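Local coordinates for putative exported protein (Bordetella parapertussis, PDB 3OCJ), which is of unknown function but has a methyltransferase-family, Rossmann-like domain, probably binds S-adenosylmethionine as its relatives do, and holds a palmitic acid in the crystal, at residues A[88-91]-A[92-96]; A[246-249]-A[250-253]. All coordinates share one frame; numbering follows the deposited sequence.

Both contacts are local, between residues three to five apart along a helix, partly buried, with centres about 10 Å apart. Contact 1 follows helix 86-94 on to P96, before the first strand of the methyltransferase sheet; contact 2 is the first turns of helix 247-261, between strands 221-226 and 286-289. The first mixes a salt bridge on its partly exposed flank with F91, Y92 and L95, which are buried and touch palmitic acid. The second is mostly backbone bonding and a cap, with P247 and H248 exposed and L250 and L252 buried. R94 NH2 and D249 OD1, 2.9 Å apart, form a salt bridge joining the two, and beside it L95 and P96 pack on Q253.

Contact 1: residues A[88-91]-A[92-96]; sequences ERVF and YERLP. With PLM (palmitic acid), chain D.
Y92 turns back along the helix to lie beside E88, one turn earlier. Y92 CB sits 3.6 Å from R89 O. Y92 CD1 is 3.3 Å from E88 O, which meets the ring at its edge, while Y92 CE1 lies 3.8 Å from E88 CG. At the tip, one water lies 2.8 Å from Y92 OH and also donates to E88 OE2. E88 stretches out fully, CG opposite the backbone N (chi1 -176°), which carries its carboxylate alongside the ring; that carboxylate also accepts from S54 and A85. Next, R89 and E93 run side by side. R89 NH1 gives E93 OE2 a 2.9 Å salt-bridge bond from the syn side, though tilted 33° out of the carboxylate plane; the oxygen is close to the guanidinium plane, and H77 and G80 grip it too. V90 O takes R94 N only modestly tilted from the carbonyl plane, E93 N from well above the same face. Against F91 and L95 lies the tail of palmitic acid; F91 CB is 3.5 Å from PLM CE. Helix 68-76 packs on Y92 through W70 and L74, helix 247-261 receives V90 and F91 on L252 and V256, and L95 stands at the N-cap position of helix 96-115.

Contact 2: residues A[246-249]-A[250-253]; sequences DPHD and LQLQ
D246 has CG opposite its backbone N (chi1 180°), which brings the carboxylate over the N-terminal end of the helix, within reach of D249 N; there D246 OD2 accepts D249 N at 2.8 Å, while the backbone O of D246 takes L250 N at 3.0 Å. Q251 takes a different setting, CG beside the backbone N (chi1 -69°) and the chain extended beyond it, so that it runs back past P247 O: Q251 CG lies 3.3 Å from P247 O, and Q251 OE1 ends 4.0 Å from H248 CA. The imidazole of H248 is close by, its ND1 4.3 Å from Q251 OE1, a loose approach. H248 also meets the ring of F39.

The pattern is a helix N-cap. D246 stands just before helix 247-261, P247 fills the first position, where no N-H is needed, and the anti lone pair of D246 OD2 satisfies D249 N along a fairly straight bond (162°). From there the helical ladder runs regularly: Q251 N to P247 O, L252 N to H248 O at 2.9 Å, and Q253 N to D249 O. A carboxylate at this end would probably be favoured by the helix dipole.

D249 carries a second charge at the same end, and R94 of helix 86-94 pairs with it. L250 turns inward onto M242 and I245, and L252 packs on F39. Q253 OE1 accepts A97 N, an N-H in the first turn of helix 96-115, which ties that helix start to this one; the bound palmitic acid is about 6 Å from the Q253 side chain at the nearest atoms.

Contact 1: residues A[88-91]-A[92-96]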
ATOM      1  N   GLU A  88     -18.539  -7.987  -1.907  1.00 18.82           N
ATOM      2  CA  GLU A  88     -17.563  -6.955  -2.226  1.00 17.90           C
ATOM      3  C   GLU A  88     -17.400  -5.986  -1.062  1.00 15.41           C
ATOM      4  O   GLU A  88     -16.285  -5.612  -0.706  1.00 15.91           O
ATOM      5  CB  GLU A  88     -18.035  -6.204  -3.472  1.00 17.54           C
ATOM      6  CG  GLU A  88     -17.080  -5.163  -3.998  1.00 18.51           C
ATOM      7  CD  GLU A  88     -17.574  -4.532  -5.289  1.00 18.61           C
ATOM      8  OE1 GLU A  88     -18.802  -4.411  -5.488  1.00 18.95           O
ATOM      9  OE2 GLU A  88     -16.730  -4.158  -6.128  1.00 19.14           O
ATOM     10  N   ARG A  89     -18.512  -5.587  -0.455  1.00 15.31           N
ATOM     11  CA  ARG A  89     -18.453  -4.648   0.669  1.00 15.22           C
ATOM     12  C   ARG A  89     -17.766  -5.266   1.901  1.00 15.39           C
ATOM     13  O   ARG A  89     -17.016  -4.590   2.607  1.00 15.89           O
ATOM     14  CB  ARG A  89     -19.838  -4.087   1.013  1.00 15.47           C
ATOM     15  CG  ARG A  89     -19.782  -3.000   2.102  1.00 15.31           C
ATOM     16  CD  ARG A  89     -21.166  -2.385   2.377  1.00 16.23           C
ATOM     17  NE  ARG A  89     -21.722  -1.670   1.229  1.00 16.13           N
ATOM     18  CZ  ARG A  89     -21.391  -0.428   0.887  1.00 17.31           C
ATOM     19  NH1 ARG A  89     -20.472   0.225   1.595  1.00 19.33           N
ATOM     20  NH2 ARG A  89     -21.945   0.149  -0.173  1.00 18.83           N
ATOM     21  N   VAL A  90     -17.997  -6.554   2.145  1.00 16.27           N
ATOM     22  CA  VAL A  90     -17.289  -7.253   3.215  1.00 17.92           C
ATOM     23  C   VAL A  90     -15.782  -7.213   2.972  1.00 15.73           C
ATOM     24  O   VAL A  90     -14.993  -6.955   3.889  1.00 17.07           O
ATOM     25  CB  VAL A  90     -17.756  -8.709   3.362  1.00 19.31           C
ATOM     26  CG1 VAL A  90     -16.901  -9.434   4.397  1.00 20.90           C
ATOM     27  CG2 VAL A  90     -19.223  -8.749   3.768  1.00 23.39           C
ATOM     28  N   PHE A  91     -15.370  -7.450   1.731  1.00 15.33           N
ATOM     29  CA  PHE A  91     -13.950  -7.367   1.389  1.00 15.83           C
ATOM     30  C   PHE A  91     -13.381  -5.964   1.634  1.00 17.67           C
ATOM     31  O   PHE A  91     -12.277  -5.811   2.171  1.00 18.76           O
ATOM     32  CB  PHE A  91     -13.711  -7.773  -0.069  1.00 17.61           C
ATOM     33  CG  PHE A  91     -14.120  -9.192  -0.393  1.00 19.26           C
ATOM     34  CD1 PHE A  91     -14.090 -10.179   0.578  1.00 19.53           C
ATOM     35  CD2 PHE A  91     -14.496  -9.538  -1.686  1.00 21.56           C
ATOM     36  CE1 PHE A  91     -14.452 -11.484   0.274  1.00 23.96           C
ATOM     37  CE2 PHE A  91     -14.861 -10.838  -2.000  1.00 22.45           C
ATOM     38  CZ  PHE A  91     -14.837 -11.812  -1.018  1.00 23.34           C
ATOM     39  N   TYR A  92     -14.132  -4.938   1.245  1.00 15.17           N
ATOM     40  CA  TYR A  92     -13.711  -3.549   1.428  1.00 17.00           C
ATOM     41  C   TYR A  92     -13.692  -3.105   2.891  1.00 16.78           C
ATOM     42  O   TYR A  92     -12.974  -2.175   3.241  1.00 17.48           O
ATOM     43  CB  TYR A  92     -14.662  -2.593   0.705  1.00 18.36           C
ATOM     44  CG  TYR A  92     -14.324  -2.212  -0.723  1.00 16.20           C
ATOM     45  CD1 TYR A  92     -14.515  -3.102  -1.771  1.00 15.84           C
ATOM     46  CD2 TYR A  92     -13.892  -0.923  -1.028  1.00 18.75           C
ATOM     47  CE1 TYR A  92     -14.241  -2.730  -3.080  1.00 17.16           C
ATOM     48  CE2 TYR A  92     -13.614  -0.549  -2.329  1.00 19.77           C
ATOM     49  CZ  TYR A  92     -13.794  -1.455  -3.348  1.00 15.57           C
ATOM     50  OH  TYR A  92     -13.526  -1.080  -4.654  1.00 18.68           O
ATOM     51  N   GLU A  93     -14.517  -3.727   3.737  1.00 16.13           N
ATOM     52  CA  GLU A  93     -14.765  -3.175   5.070  1.00 15.26           C
ATOM     53  C   GLU A  93     -14.377  -4.052   6.247  1.00 17.46           C
ATOM     54  O   GLU A  93     -14.287  -3.557   7.379  1.00 21.64           O
ATOM     55  CB  GLU A  93     -16.233  -2.743   5.205  1.00 15.82           C
ATOM     56  CG  GLU A  93     -16.574  -1.575   4.302  1.00 18.21           C
ATOM     57  CD  GLU A  93     -18.021  -1.145   4.379  1.00 19.62           C
ATOM     58  OE1 GLU A  93     -18.783  -1.676   5.229  1.00 20.85           O
ATOM     59  OE2 GLU A  93     -18.380  -0.237   3.598  1.00 17.61           O
ATOM     60  N   ARG A  94     -14.154  -5.334   6.017  1.00 15.40           N
ATOM     61  CA  ARG A  94     -13.935  -6.244   7.139  1.00 16.75           C
ATOM     62  C   ARG A  94     -12.592  -6.976   7.155  1.00 14.87           C
ATOM     63  O   ARG A  94     -12.157  -7.443   8.206  1.00 17.97           O
ATOM     64  CB  ARG A  94     -15.088  -7.234   7.257  1.00 20.24           C
ATOM     65  CG  ARG A  94     -16.421  -6.545   7.491  1.00 24.24           C
ATOM     66  CD  ARG A  94     -17.562  -7.534   7.554  1.00 42.68           C
ATOM     67  NE  ARG A  94     -17.433  -8.456   8.677  1.00 48.87           N
ATOM     68  CZ  ARG A  94     -18.236  -9.496   8.876  1.00 60.04           C
ATOM     69  NH1 ARG A  94     -19.222  -9.746   8.024  1.00 60.63           N
ATOM     70  NH2 ARG A  94     -18.052 -10.287   9.923  1.00 62.18           N
ATOM     71  N   LEU A  95     -11.921  -7.089   6.014  1.00 15.54           N
ATOM     72  CA  LEU A  95     -10.660  -7.823   6.005  1.00 14.18           C
ATOM     73  C   LEU A  95      -9.649  -7.114   6.900  1.00 12.69           C
ATOM     74  O   LEU A  95      -9.451  -5.912   6.777  1.00 12.73           O
ATOM     75  CB  LEU A  95     -10.121  -7.965   4.584  1.00 14.20           C
ATOM     76  CG  LEU A  95     -11.059  -8.689   3.616  1.00 12.78           C
ATOM     77  CD1 LEU A  95     -10.404  -8.758   2.240  1.00 14.61           C
ATOM     78  CD2 LEU A  95     -11.407 -10.085   4.117  1.00 17.89           C
ATOM     79  N   PRO A  96      -9.020  -7.855   7.814  1.00 12.86           N
ATOM     80  CA  PRO A  96      -8.088  -7.197   8.740  1.00 11.71           C
ATOM     81  C   PRO A  96      -7.010  -6.359   8.038  1.00 12.71           C
ATOM     82  O   PRO A  96      -6.731  -5.252   8.509  1.00 12.99           O
ATOM     83  CB  PRO A  96      -7.472  -8.376   9.496  1.00 12.60           C
ATOM     84  CG  PRO A  96      -8.601  -9.376   9.551  1.00 14.59           C
ATOM     85  CD  PRO A  96      -9.246  -9.265   8.177  1.00 13.51           C
TER
HETATM   86  C1  PLM D 305      -0.400  -2.187  -1.514  1.00 15.16           C
HETATM   87  O1  PLM D 305      -0.503  -1.118  -0.877  1.00 21.49           O
HETATM   88  O2  PLM D 305      -0.023  -2.133  -2.704  1.00 16.26           O
HETATM   89  C2  PLM D 305      -0.724  -3.535  -0.893  1.00 16.29           C
HETATM   90  C3  PLM D 305      -1.417  -3.432   0.467  1.00 16.90           C
HETATM   91  C4  PLM D 305      -1.934  -4.821   0.840  1.00 21.79           C
HETATM   92  C5  PLM D 305      -2.443  -4.921   2.272  1.00 25.39           C
HETATM   93  C6  PLM D 305      -3.696  -4.083   2.503  1.00 25.87           C
HETATM   94  C7  PLM D 305      -4.675  -4.135   1.337  1.00 25.00           C
HETATM   95  C8  PLM D 305      -5.306  -5.507   1.128  1.00 24.06           C
HETATM   96  C9  PLM D 305      -6.287  -5.396  -0.034  1.00 22.44           C
HETATM   97  CA  PLM D 305      -7.304  -6.528  -0.069  1.00 20.86           C
HETATM   98  CB  PLM D 305      -8.542  -6.068  -0.830  1.00 23.61           C
HETATM   99  CC  PLM D 305      -9.396  -7.236  -1.297  1.00 21.98           C
HETATM  100  CD  PLM D 305     -10.594  -6.732  -2.089  1.00 26.31           C
HETATM  101  CE  PLM D 305     -11.342  -7.914  -2.696  1.00 26.17           C
HETATM  102  CF  PLM D 305     -12.234  -7.482  -3.849  1.00 26.56           C
HETATM  103  CG  PLM D 305     -13.298  -6.484  -3.421  1.00 26.38           C
HETATM  104  O   HOH W   1     -14.699  -2.543  -6.687  1.00 17.76           O

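Contact 2: residues A[246-249]-A[250-253]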
ATOM      1  N   ASP A 246     -10.702  -9.911  14.324  1.00 17.13           N
ATOM      2  CA  ASP A 246     -11.852 -10.804  14.354  1.00 21.39           C
ATOM      3  C   ASP A 246     -11.466 -12.157  13.758  1.00 17.89           C
ATOM      4  O   ASP A 246     -10.979 -12.221  12.627  1.00 17.09           O
ATOM      5  CB  ASP A 246     -13.031 -10.207  13.584  1.00 21.40           C
ATOM      6  CG  ASP A 246     -14.242 -11.119  13.591  1.00 23.74           C
ATOM      7  OD1 ASP A 246     -15.026 -11.057  14.564  1.00 32.62           O
ATOM      8  OD2 ASP A 246     -14.398 -11.920  12.654  1.00 22.21           O
ATOM      9  N   PRO A 247     -11.666 -13.250  14.511  1.00 19.02           N
ATOM     10  CA  PRO A 247     -11.207 -14.545  13.996  1.00 20.37           C
ATOM     11  C   PRO A 247     -11.853 -14.954  12.670  1.00 19.26           C
ATOM     12  O   PRO A 247     -11.152 -15.470  11.801  1.00 18.86           O
ATOM     13  CB  PRO A 247     -11.584 -15.519  15.114  1.00 24.46           C
ATOM     14  CG  PRO A 247     -11.584 -14.681  16.353  1.00 25.22           C
ATOM     15  CD  PRO A 247     -12.099 -13.332  15.922  1.00 18.78           C
ATOM     16  N   HIS A 248     -13.153 -14.732  12.507  1.00 18.63           N
ATOM     17  CA  HIS A 248     -13.808 -15.145  11.274  1.00 19.72           C
ATOM     18  C   HIS A 248     -13.328 -14.313  10.093  1.00 18.22           C
ATOM     19  O   HIS A 248     -13.076 -14.848   9.006  1.00 19.32           O
ATOM     20  CB  HIS A 248     -15.329 -15.046  11.363  1.00 22.15           C
ATOM     21  CG  HIS A 248     -16.006 -15.325  10.056  1.00 29.41           C
ATOM     22  ND1 HIS A 248     -16.334 -16.600   9.647  1.00 30.92           N
ATOM     23  CD2 HIS A 248     -16.369 -14.499   9.046  1.00 33.44           C
ATOM     24  CE1 HIS A 248     -16.893 -16.544   8.450  1.00 30.30           C
ATOM     25  NE2 HIS A 248     -16.928 -15.281   8.065  1.00 32.16           N
ATOM     26  N   ASP A 249     -13.221 -13.001  10.295  1.00 16.92           N
ATOM     27  CA  ASP A 249     -12.775 -12.134   9.208  1.00 16.28           C
ATOM     28  C   ASP A 249     -11.340 -12.443   8.804  1.00 16.96           C
ATOM     29  O   ASP A 249     -10.988 -12.335   7.633  1.00 15.88           O
ATOM     30  CB  ASP A 249     -12.946 -10.660   9.552  1.00 16.94           C
ATOM     31  CG  ASP A 249     -14.398 -10.281   9.784  1.00 18.34           C
ATOM     32  OD1 ASP A 249     -15.291 -10.988   9.259  1.00 21.47           O
ATOM     33  OD2 ASP A 249     -14.642  -9.268  10.467  1.00 20.83           O
ATOM     34  N   LEU A 250     -10.509 -12.833   9.766  1.00 16.25           N
ATOM     35  CA  LEU A 250      -9.159 -13.274   9.429  1.00 13.68           C
ATOM     36  C   LEU A 250      -9.188 -14.570   8.608  1.00 17.22           C
ATOM     37  O   LEU A 250      -8.459 -14.704   7.619  1.00 16.23           O
ATOM     38  CB  LEU A 250      -8.300 -13.451  10.690  1.00 13.96           C
ATOM     39  CG  LEU A 250      -6.874 -13.914  10.407  1.00 17.33           C
ATOM     40  CD1 LEU A 250      -6.110 -12.910   9.539  1.00 19.04           C
ATOM     41  CD2 LEU A 250      -6.138 -14.148  11.724  1.00 18.82           C
ATOM     42  N   GLN A 251     -10.024 -15.529   9.009  1.00 17.63           N
ATOM     43  CA  GLN A 251     -10.156 -16.767   8.246  1.00 17.98           C
ATOM     44  C   GLN A 251     -10.586 -16.460   6.817  1.00 19.18           C
ATOM     45  O   GLN A 251     -10.050 -17.020   5.860  1.00 19.14           O
ATOM     46  CB  GLN A 251     -11.172 -17.712   8.893  1.00 21.61           C
ATOM     47  CG  GLN A 251     -10.715 -18.288  10.220  1.00 31.79           C
ATOM     48  CD  GLN A 251     -11.722 -19.257  10.811  1.00 50.89           C
ATOM     49  OE1 GLN A 251     -12.921 -18.976  10.853  1.00 58.48           O
ATOM     50  NE2 GLN A 251     -11.239 -20.404  11.275  1.00 54.35           N
ATOM     51  N   LEU A 252     -11.552 -15.560   6.682  1.00 16.75           N
ATOM     52  CA  LEU A 252     -12.008 -15.129   5.362  1.00 17.44           C
ATOM     53  C   LEU A 252     -10.844 -14.556   4.540  1.00 17.92           C
ATOM     54  O   LEU A 252     -10.619 -14.957   3.397  1.00 16.92           O
ATOM     55  CB  LEU A 252     -13.141 -14.113   5.493  1.00 19.46           C
ATOM     56  CG  LEU A 252     -13.644 -13.500   4.181  1.00 18.77           C
ATOM     57  CD1 LEU A 252     -14.326 -14.549   3.308  1.00 21.07           C
ATOM     58  CD2 LEU A 252     -14.584 -12.325   4.436  1.00 22.50           C
ATOM     59  N   GLN A 253     -10.108 -13.619   5.127  1.00 14.97           N
ATOM     60  CA  GLN A 253      -8.958 -13.033   4.451  1.00 15.12           C
ATOM     61  C   GLN A 253      -7.936 -14.085   4.036  1.00 15.92           C
ATOM     62  O   GLN A 253      -7.419 -14.056   2.919  1.00 15.73           O
ATOM     63  CB  GLN A 253      -8.288 -12.007   5.351  1.00 13.58           C
ATOM     64  CG  GLN A 253      -7.021 -11.456   4.748  1.00 14.38           C
ATOM     65  CD  GLN A 253      -6.429 -10.396   5.624  1.00 13.95           C
ATOM     66  OE1 GLN A 253      -7.021  -9.334   5.803  1.00 14.78           O
ATOM     67  NE2 GLN A 253      -5.249 -10.666   6.168  1.00 15.97           N
TER